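Local coordinates for octaprenyl Pyrophosphate Synthase (Helicobacter pylori, PDB 3TC1), which probably catalyses the stepwise addition of isopentenyl diphosphate units to an allylic diphosphate, building the eight-unit chain of octaprenyl diphosphate, at residues 37-43 against 62-67; 71-76 against 104-109; 130-134 against 161-166. All blocks are in the same frame, centred on the assembly; numbering follows the deposited sequence.

Contact 1: residues 37-43 against 62-67; sequences MLRSKLM and LCTIVE
Glu-67 and Ser-40 make the polar part of this contact through one carboxylate oxygen, OE2, which is gripped twice. The hydroxyl Ser-40 OG donates to the anti lone pair of Glu-67 OE2 over a short 2.6 Å, and Ser-40 N donates to the same oxygen at 2.9 Å, the angle at the hydrogen a bent 132°. Glu-67 gets there by folding its chain at chi2 (-58°), which turns the carboxylate toward the first turn of the other helix. Met-37, at the N-cap position, offers that turn no side-chain oxygen; its CB lies 3.5 Å from Glu-67 OE2. The helix start would be expected to favour the ionised carboxylate. Water 1 donates to Glu-67 OE1 and accepts from both Arg-39 N and Arg-39 NH2. This beginning of helix 38-44, packed roughly antiparallel on helix 53-80, belongs to the all-helical prenyl synthase fold; the arginine at the position of Arg-39 binds isopentenyl diphosphate in relatives, and Arg-39 probably does the same. Among the apolar contacts, Arg-39 lays its aliphatic CB across Val-66 CG1 at 3.7 Å. One turn further along, Met-43 bends at chi3, bringing its CE to 3.6 Å from Leu-62 CG and equally near Val-66 CG2.

Contact 2: residues 71-76 against 104-109; sequences TASLLH and LGDVFY
Ala-72 sets its methyl on the Tyr-109 ring almost exactly over the centre, CB lying 3.4 Å from the ring centroid and 1° off the normal; so small a side chain lets the aromatic lie close. Thr-71 makes a second CH-pi contact: its CG2 is anti to the backbone N and reaches a face of Phe-108 toward the rim, 3.6 Å from CE2. Leu-75 CD1 packs against Leu-104 CG and Gly-105 CA. Gly-105, without a side chain, allows the helices to approach, its CA standing 4.2 Å from the CA of Ala-72, and leaves room for His-76 NE2, 3.6 Å from Gly-105 CA. The Tyr-109 edge points at the face of the His-76 ring in an offset edge-to-face pair, planes at 69°. Asp-106 OD1 sits at the His-76 edge without a hydrogen bond. What positions the imidazole lies further out: NE2 bonds to Val-102 O, and ND1 to OD2 of Asp-106 of the second subunit, a bond repeated across the dimer. His-76 leads directly into the aspartate-rich DDxxD motif, which in relatives binds magnesium and the allylic diphosphate. The nearly antiparallel helices 53-80 and 92-116 thus meet at the subunit interface, with helix 23-29 packed against Leu-104 and Phe-108.

Contact 3: residues 130-134 against 161-166; sequences AVLRL and DKTAHF
Phe-166 receives Leu-134 CD1 over one face of its ring, 4.1 Å above the plane and offset toward the rim, while Ala-130 CB approaches the ring obliquely, 4.1 Å from CD1. The other flat groups are the Arg-133 guanidinium and the His-165 ring: the guanidinium lies over a face of the imidazole, the planes inclined by 37°. The model crowds Arg-133 NH2 against the ring, which makes the exact spacing there doubtful. At the guanidinium edge stands Asp-161 OD1, and Arg-133 NE donates to it at 3.1 Å with an angle of 146° at the hydrogen, in the guanidinium plane and nearly along the C-O axis of the acid. The less certainly placed NH2 takes the same oxygen, completing a salt bridge. A bend at chi3 (62°) swings the guanidinium across to the acid, whose other oxygen, OD2, pairs with Arg-136. His-165 ND1 is held from beyond the contact by Glu-168. Water 2 bridges the two backbones, donating to Ala-130 O at 2.8 Å and, over 3.2 Å, to Asp-161 O; the latter also receives a CA-H contact from Leu-134. Here the helix widens into a pi-type turn at 161-164, and Leu-134 CD2 packs 3.2 Å from Lys-162 O. Lys-162 NZ forms a salt bridge with Glu-138; the lysine at this position binds the allylic diphosphate in relatives, a role consistent with Lys-162 here. Helices 121-144 and 152-177 run nearly antiparallel, with Phe-166 against Val-66, Ile-69 and Gln-70 of helix 53-80 and Ala-164 against helix 182-205.

In the fold
Helix 53-80 ties the three contacts together. It supplies one side of contacts 1 and 2, whose centres are about 15 Å apart, and its Val-66 O meets Phe-166 CZ of contact 3 at 3.5 Å; Arg-39 CD touches the same ring at CE2. Contact 2 reaches contact 3 through Tyr-109 CE1, 3.7 Å from Val-131 CG1, and both also touch the second subunit, which contact 1 does not. Toward the bound magnesium, the side chains of Lys-162, Arg-39 and Ser-73 stand about 9, 11 and 13 Å away, too far to coordinate it directly. The contacts lie in helices around the metal, consistent with the central substrate cavity of prenyl synthases.

Contact 1: residues 37-43 against 62-67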
loop_
_atom_site.group_PDB
_atom_site.type_symbol
_atom_site.label_atom_id
_atom_site.label_comp_id
_atom_site.label_asym_id
_atom_site.label_seq_id
_atom_site.Cartn_x
_atom_site.Cartn_y
_atom_site.Cartn_z
ATOM N N MET B 37 8.557 15.820 10.090
ATOM C CA MET B 37 8.802 16.109 8.683
ATOM C C MET B 37 10.291 16.277 8.414
ATOM O O MET B 37 10.722 17.210 7.731
ATOM C CB MET B 37 8.034 17.353 8.234
ATOM C CG MET B 37 6.568 17.077 7.959
ATOM S SD MET B 37 5.732 18.458 7.169
ATOM C CE MET B 37 5.398 19.449 8.567
ATOM N N LEU B 38 11.072 15.357 8.963
ATOM C CA LEU B 38 12.514 15.367 8.790
ATOM C C LEU B 38 12.892 15.368 7.311
ATOM O O LEU B 38 13.802 16.086 6.888
ATOM C CB LEU B 38 13.124 14.145 9.476
ATOM C CG LEU B 38 14.594 13.880 9.162
ATOM C CD1 LEU B 38 15.425 15.105 9.507
ATOM C CD2 LEU B 38 15.067 12.667 9.937
ATOM N N ARG B 39 12.182 14.565 6.526
ATOM C CA ARG B 39 12.480 14.470 5.109
ATOM C C ARG B 39 12.224 15.757 4.352
ATOM O O ARG B 39 13.009 16.098 3.487
ATOM C CB ARG B 39 11.774 13.249 4.498
ATOM C CG ARG B 39 12.324 11.950 5.109
ATOM C CD ARG B 39 11.457 10.725 4.910
ATOM N NE ARG B 39 11.954 9.581 5.683
ATOM C CZ ARG B 39 11.861 9.458 7.007
ATOM N NH1 ARG B 39 12.353 8.384 7.608
ATOM N NH2 ARG B 39 11.245 10.383 7.731
ATOM N N SER B 40 11.180 16.500 4.703
ATOM C CA SER B 40 10.909 17.773 4.045
ATOM C C SER B 40 11.999 18.794 4.400
ATOM O O SER B 40 12.419 19.582 3.551
ATOM C CB SER B 40 9.542 18.319 4.465
ATOM O OG SER B 40 8.497 17.540 3.910
ATOM N N LYS B 41 12.457 18.771 5.649
ATOM C CA LYS B 41 13.490 19.707 6.097
ATOM C C LYS B 41 14.769 19.488 5.302
ATOM O O LYS B 41 15.431 20.441 4.884
ATOM C CB LYS B 41 13.780 19.526 7.593
ATOM C CG LYS B 41 12.639 19.920 8.524
ATOM C CD LYS B 41 13.009 19.598 9.966
ATOM C CE LYS B 41 11.945 20.047 10.951
ATOM N NZ LYS B 41 12.371 19.769 12.360
ATOM N N LEU B 42 15.113 18.225 5.095
ATOM C CA LEU B 42 16.301 17.877 4.328
ATOM C C LEU B 42 16.172 18.328 2.877
ATOM O O LEU B 42 17.102 18.912 2.314
ATOM C CB LEU B 42 16.526 16.367 4.373
ATOM C CG LEU B 42 17.030 15.837 5.711
ATOM C CD1 LEU B 42 17.048 14.318 5.703
ATOM C CD2 LEU B 42 18.423 16.394 5.962
ATOM N N MET B 43 15.018 18.052 2.277
ATOM C CA MET B 43 14.756 18.415 0.890
ATOM C C MET B 43 14.626 19.921 0.683
ATOM O O MET B 43 15.164 20.465 -0.280
ATOM C CB MET B 43 13.478 17.724 0.403
ATOM C CG MET B 43 13.557 16.205 0.408
ATOM S SD MET B 43 11.927 15.451 0.275
ATOM C CE MET B 43 11.701 15.500 -1.488
ATOM N N LEU B 62 6.539 17.833 -4.134
ATOM C CA LEU B 62 7.432 16.691 -3.989
ATOM C C LEU B 62 7.587 16.312 -2.520
ATOM O O LEU B 62 7.604 15.124 -2.171
ATOM C CB LEU B 62 8.808 17.002 -4.586
ATOM C CG LEU B 62 9.802 15.831 -4.576
ATOM C CD1 LEU B 62 9.232 14.675 -5.377
ATOM C CD2 LEU B 62 11.136 16.266 -5.183
ATOM N N CYS B 63 7.721 17.323 -1.664
ATOM C CA CYS B 63 7.861 17.093 -0.228
ATOM C C CYS B 63 6.577 16.466 0.312
ATOM O O CYS B 63 6.610 15.615 1.196
ATOM C CB CYS B 63 8.130 18.410 0.505
ATOM S SG CYS B 63 9.769 19.126 0.216
ATOM N N THR B 64 5.445 16.894 -0.230
ATOM C CA THR B 64 4.160 16.369 0.202
ATOM C C THR B 64 4.078 14.882 -0.137
ATOM O O THR B 64 3.645 14.075 0.685
ATOM C CB THR B 64 3.005 17.137 -0.466
ATOM O OG1 THR B 64 3.113 18.526 -0.132
ATOM C CG2 THR B 64 1.659 16.616 0.023
ATOM N N ILE B 65 4.504 14.529 -1.347
ATOM C CA ILE B 65 4.518 13.143 -1.803
ATOM C C ILE B 65 5.396 12.305 -0.871
ATOM O O ILE B 65 5.003 11.221 -0.436
ATOM C CB ILE B 65 5.079 13.049 -3.250
ATOM C CG1 ILE B 65 4.063 13.630 -4.237
ATOM C CG2 ILE B 65 5.423 11.602 -3.602
ATOM C CD1 ILE B 65 4.625 13.826 -5.643
ATOM N N VAL B 66 6.584 12.813 -0.562
ATOM C CA VAL B 66 7.495 12.095 0.320
ATOM C C VAL B 66 6.935 11.899 1.735
ATOM O O VAL B 66 7.070 10.820 2.314
ATOM C CB VAL B 66 8.864 12.809 0.396
ATOM C CG1 VAL B 66 9.699 12.247 1.545
ATOM C CG2 VAL B 66 9.614 12.618 -0.928
ATOM N N GLU B 67 6.309 12.927 2.295
ATOM C CA GLU B 67 5.750 12.805 3.642
ATOM C C GLU B 67 4.556 11.841 3.669
ATOM O O GLU B 67 4.342 11.131 4.654
ATOM C CB GLU B 67 5.316 14.177 4.175
ATOM C CG GLU B 67 6.454 15.196 4.374
ATOM C CD GLU B 67 7.549 14.722 5.336
ATOM O OE1 GLU B 67 7.352 13.713 6.044
ATOM O OE2 GLU B 67 8.615 15.375 5.390
HETATM O O HOH W 1 9.878 12.896 7.317
#

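Contact 2: residues 71-76 against 104-109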
loop_
_atom_site.group_PDB
_atom_site.type_symbol
_atom_site.label_atom_id
_atom_site.label_comp_id
_atom_site.label_asym_id
_atom_site.label_seq_id
_atom_site.Cartn_x
_atom_site.Cartn_y
_atom_site.Cartn_z
ATOM N N THR B 71 4.228 8.505 5.854
ATOM C CA THR B 71 3.060 8.250 6.700
ATOM C C THR B 71 2.415 6.904 6.363
ATOM O O THR B 71 1.975 6.186 7.259
ATOM C CB THR B 71 1.987 9.354 6.553
ATOM O OG1 THR B 71 2.520 10.604 7.004
ATOM C CG2 THR B 71 0.745 9.011 7.388
ATOM N N ALA B 72 2.355 6.563 5.078
ATOM C CA ALA B 72 1.761 5.292 4.672
ATOM C C ALA B 72 2.563 4.123 5.232
ATOM O O ALA B 72 1.994 3.149 5.733
ATOM C CB ALA B 72 1.690 5.192 3.143
ATOM N N SER B 73 3.885 4.213 5.141
ATOM C CA SER B 73 4.736 3.141 5.642
ATOM C C SER B 73 4.571 2.973 7.150
ATOM O O SER B 73 4.558 1.859 7.653
ATOM C CB SER B 73 6.206 3.417 5.317
ATOM O OG SER B 73 6.659 4.570 5.988
ATOM N N LEU B 74 4.449 4.084 7.868
ATOM C CA LEU B 74 4.281 4.025 9.319
ATOM C C LEU B 74 2.939 3.383 9.670
ATOM O O LEU B 74 2.836 2.627 10.637
ATOM C CB LEU B 74 4.370 5.429 9.930
ATOM C CG LEU B 74 5.732 6.122 9.795
ATOM C CD1 LEU B 74 5.652 7.534 10.359
ATOM C CD2 LEU B 74 6.794 5.307 10.512
ATOM N N LEU B 75 1.916 3.681 8.874
ATOM C CA LEU B 75 0.591 3.113 9.102
ATOM C C LEU B 75 0.634 1.599 8.956
ATOM O O LEU B 75 0.066 0.879 9.772
ATOM C CB LEU B 75 -0.423 3.691 8.114
ATOM C CG LEU B 75 -0.868 5.142 8.319
ATOM C CD1 LEU B 75 -1.764 5.554 7.152
ATOM C CD2 LEU B 75 -1.614 5.293 9.645
ATOM N N HIS B 76 1.305 1.111 7.917
ATOM C CA HIS B 76 1.397 -0.328 7.714
ATOM C C HIS B 76 2.321 -0.972 8.736
ATOM O O HIS B 76 2.070 -2.089 9.182
ATOM C CB HIS B 76 1.867 -0.654 6.288
ATOM C CG HIS B 76 0.796 -0.484 5.253
ATOM N ND1 HIS B 76 0.987 -0.785 3.922
ATOM C CD2 HIS B 76 -0.475 -0.030 5.357
ATOM C CE1 HIS B 76 -0.119 -0.520 3.249
ATOM N NE2 HIS B 76 -1.020 -0.060 4.096
ATOM N N LEU B 104 -5.996 2.773 4.715
ATOM C CA LEU B 104 -5.621 4.180 4.809
ATOM C C LEU B 104 -4.196 4.367 4.298
ATOM O O LEU B 104 -3.878 5.379 3.687
ATOM C CB LEU B 104 -5.721 4.682 6.252
ATOM C CG LEU B 104 -5.331 6.159 6.418
ATOM C CD1 LEU B 104 -6.314 7.042 5.664
ATOM C CD2 LEU B 104 -5.296 6.535 7.888
ATOM N N GLY B 105 -3.343 3.382 4.555
ATOM C CA GLY B 105 -1.975 3.450 4.078
ATOM C C GLY B 105 -1.955 3.322 2.564
ATOM O O GLY B 105 -1.162 3.969 1.880
ATOM N N ASP B 106 -2.839 2.481 2.034
ATOM C CA ASP B 106 -2.922 2.283 0.587
ATOM C C ASP B 106 -3.403 3.565 -0.074
ATOM O O ASP B 106 -2.983 3.906 -1.180
ATOM C CB ASP B 106 -3.879 1.134 0.249
ATOM C CG ASP B 106 -3.298 -0.220 0.590
ATOM O OD1 ASP B 106 -2.068 -0.296 0.813
ATOM O OD2 ASP B 106 -4.063 -1.207 0.616
ATOM N N VAL B 107 -4.303 4.253 0.618
ATOM C CA VAL B 107 -4.849 5.525 0.159
ATOM C C VAL B 107 -3.721 6.560 0.102
ATOM O O VAL B 107 -3.595 7.304 -0.871
ATOM C CB VAL B 107 -5.939 6.032 1.125
ATOM C CG1 VAL B 107 -6.183 7.522 0.907
ATOM C CG2 VAL B 107 -7.234 5.244 0.909
ATOM N N PHE B 108 -2.904 6.611 1.152
ATOM C CA PHE B 108 -1.790 7.552 1.176
ATOM C C PHE B 108 -0.829 7.234 0.038
ATOM O O PHE B 108 -0.416 8.134 -0.693
ATOM C CB PHE B 108 -1.047 7.501 2.518
ATOM C CG PHE B 108 -1.506 8.543 3.509
ATOM C CD1 PHE B 108 -2.732 8.421 4.156
ATOM C CD2 PHE B 108 -0.707 9.648 3.792
ATOM C CE1 PHE B 108 -3.157 9.383 5.076
ATOM C CE2 PHE B 108 -1.118 10.617 4.708
ATOM C CZ PHE B 108 -2.350 10.484 5.354
ATOM N N TYR B 109 -0.487 5.957 -0.116
ATOM C CA TYR B 109 0.419 5.525 -1.179
ATOM C C TYR B 109 -0.101 5.840 -2.583
ATOM O O TYR B 109 0.634 6.365 -3.414
ATOM C CB TYR B 109 0.673 4.014 -1.110
ATOM C CG TYR B 109 1.744 3.570 -0.139
ATOM C CD1 TYR B 109 2.993 4.195 -0.107
ATOM C CD2 TYR B 109 1.527 2.484 0.716
ATOM C CE1 TYR B 109 4.001 3.750 0.750
ATOM C CE2 TYR B 109 2.529 2.030 1.575
ATOM C CZ TYR B 109 3.761 2.669 1.588
ATOM O OH TYR B 109 4.747 2.233 2.442
#

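Contact 3: residues 130-134 against 161-166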
loop_
_atom_site.group_PDB
_atom_site.type_symbol
_atom_site.label_atom_id
_atom_site.label_comp_id
_atom_site.label_asym_id
_atom_site.label_seq_id
_atom_site.Cartn_x
_atom_site.Cartn_y
_atom_site.Cartn_z
ATOM N N ALA B 130 12.007 3.394 -4.337
ATOM C CA ALA B 130 12.314 3.505 -2.916
ATOM C C ALA B 130 11.189 2.864 -2.110
ATOM O O ALA B 130 11.432 2.249 -1.075
ATOM C CB ALA B 130 12.482 4.977 -2.518
ATOM N N VAL B 131 9.953 3.018 -2.578
ATOM C CA VAL B 131 8.825 2.411 -1.879
ATOM C C VAL B 131 8.917 0.884 -2.019
ATOM O O VAL B 131 8.539 0.152 -1.107
ATOM C CB VAL B 131 7.468 2.900 -2.430
ATOM C CG1 VAL B 131 6.329 2.172 -1.724
ATOM C CG2 VAL B 131 7.324 4.405 -2.210
ATOM N N LEU B 132 9.425 0.407 -3.151
ATOM C CA LEU B 132 9.574 -1.032 -3.356
ATOM C C LEU B 132 10.617 -1.576 -2.380
ATOM O O LEU B 132 10.470 -2.671 -1.843
ATOM C CB LEU B 132 10.003 -1.335 -4.794
ATOM C CG LEU B 132 10.312 -2.806 -5.103
ATOM C CD1 LEU B 132 9.096 -3.672 -4.799
ATOM C CD2 LEU B 132 10.718 -2.950 -6.558
ATOM N N ARG B 133 11.677 -0.811 -2.145
ATOM C CA ARG B 133 12.701 -1.255 -1.212
ATOM C C ARG B 133 12.210 -1.160 0.226
ATOM O O ARG B 133 12.575 -1.978 1.062
ATOM C CB ARG B 133 13.981 -0.450 -1.420
ATOM C CG ARG B 133 14.547 -0.683 -2.803
ATOM C CD ARG B 133 15.895 -0.048 -2.988
ATOM N NE ARG B 133 16.863 -0.615 -2.059
ATOM C CZ ARG B 133 18.171 -0.616 -2.265
ATOM N NH1 ARG B 133 18.666 -0.075 -3.371
ATOM N NH2 ARG B 133 18.984 -1.173 -1.377
ATOM N N LEU B 134 11.370 -0.170 0.512
ATOM C CA LEU B 134 10.814 -0.032 1.856
ATOM C C LEU B 134 9.979 -1.278 2.165
ATOM O O LEU B 134 9.985 -1.790 3.285
ATOM C CB LEU B 134 9.912 1.202 1.948
ATOM C CG LEU B 134 10.544 2.590 1.852
ATOM C CD1 LEU B 134 9.442 3.639 1.780
ATOM C CD2 LEU B 134 11.441 2.831 3.056
ATOM N N ASP B 161 17.377 -0.674 3.273
ATOM C CA ASP B 161 16.076 -0.806 2.624
ATOM C C ASP B 161 14.946 -0.061 3.318
ATOM O O ASP B 161 14.156 0.621 2.663
ATOM C CB ASP B 161 15.685 -2.282 2.491
ATOM C CG ASP B 161 16.419 -2.981 1.366
ATOM O OD1 ASP B 161 16.982 -2.280 0.501
ATOM O OD2 ASP B 161 16.418 -4.230 1.329
ATOM N N LYS B 162 14.858 -0.188 4.640
ATOM C CA LYS B 162 13.784 0.467 5.385
ATOM C C LYS B 162 13.955 1.948 5.684
ATOM O O LYS B 162 12.963 2.656 5.859
ATOM C CB LYS B 162 13.531 -0.252 6.713
ATOM C CG LYS B 162 12.815 -1.577 6.590
ATOM C CD LYS B 162 12.306 -2.044 7.948
ATOM C CE LYS B 162 11.291 -1.060 8.520
ATOM N NZ LYS B 162 10.830 -1.451 9.880
ATOM N N THR B 163 15.194 2.427 5.747
ATOM C CA THR B 163 15.412 3.831 6.072
ATOM C C THR B 163 16.327 4.654 5.175
ATOM O O THR B 163 15.934 5.711 4.689
ATOM C CB THR B 163 15.959 3.982 7.519
ATOM O OG1 THR B 163 15.031 3.411 8.448
ATOM C CG2 THR B 163 16.172 5.452 7.863
ATOM N N ALA B 164 17.550 4.182 4.972
ATOM C CA ALA B 164 18.534 4.935 4.201
ATOM C C ALA B 164 18.193 5.282 2.758
ATOM O O ALA B 164 18.258 6.448 2.373
ATOM C CB ALA B 164 19.878 4.224 4.260
ATOM N N HIS B 165 17.846 4.279 1.959
ATOM C CA HIS B 165 17.531 4.503 0.549
ATOM C C HIS B 165 16.376 5.455 0.262
ATOM O O HIS B 165 16.379 6.137 -0.758
ATOM C CB HIS B 165 17.288 3.165 -0.151
ATOM C CG HIS B 165 18.542 2.384 -0.394
ATOM N ND1 HIS B 165 19.563 2.849 -1.194
ATOM C CD2 HIS B 165 18.950 1.182 0.077
ATOM C CE1 HIS B 165 20.547 1.966 -1.207
ATOM N NE2 HIS B 165 20.201 0.945 -0.443
ATOM N N PHE B 166 15.384 5.498 1.142
ATOM C CA PHE B 166 14.258 6.397 0.941
ATOM C C PHE B 166 14.723 7.850 1.092
ATOM O O PHE B 166 14.358 8.717 0.291
ATOM C CB PHE B 166 13.144 6.060 1.937
ATOM C CG PHE B 166 11.936 6.945 1.833
ATOM C CD1 PHE B 166 11.506 7.431 0.600
ATOM C CD2 PHE B 166 11.199 7.263 2.968
ATOM C CE1 PHE B 166 10.356 8.222 0.503
ATOM C CE2 PHE B 166 10.050 8.050 2.881
ATOM C CZ PHE B 166 9.630 8.530 1.644
HETATM O O HOH W 2 13.825 2.786 0.302
#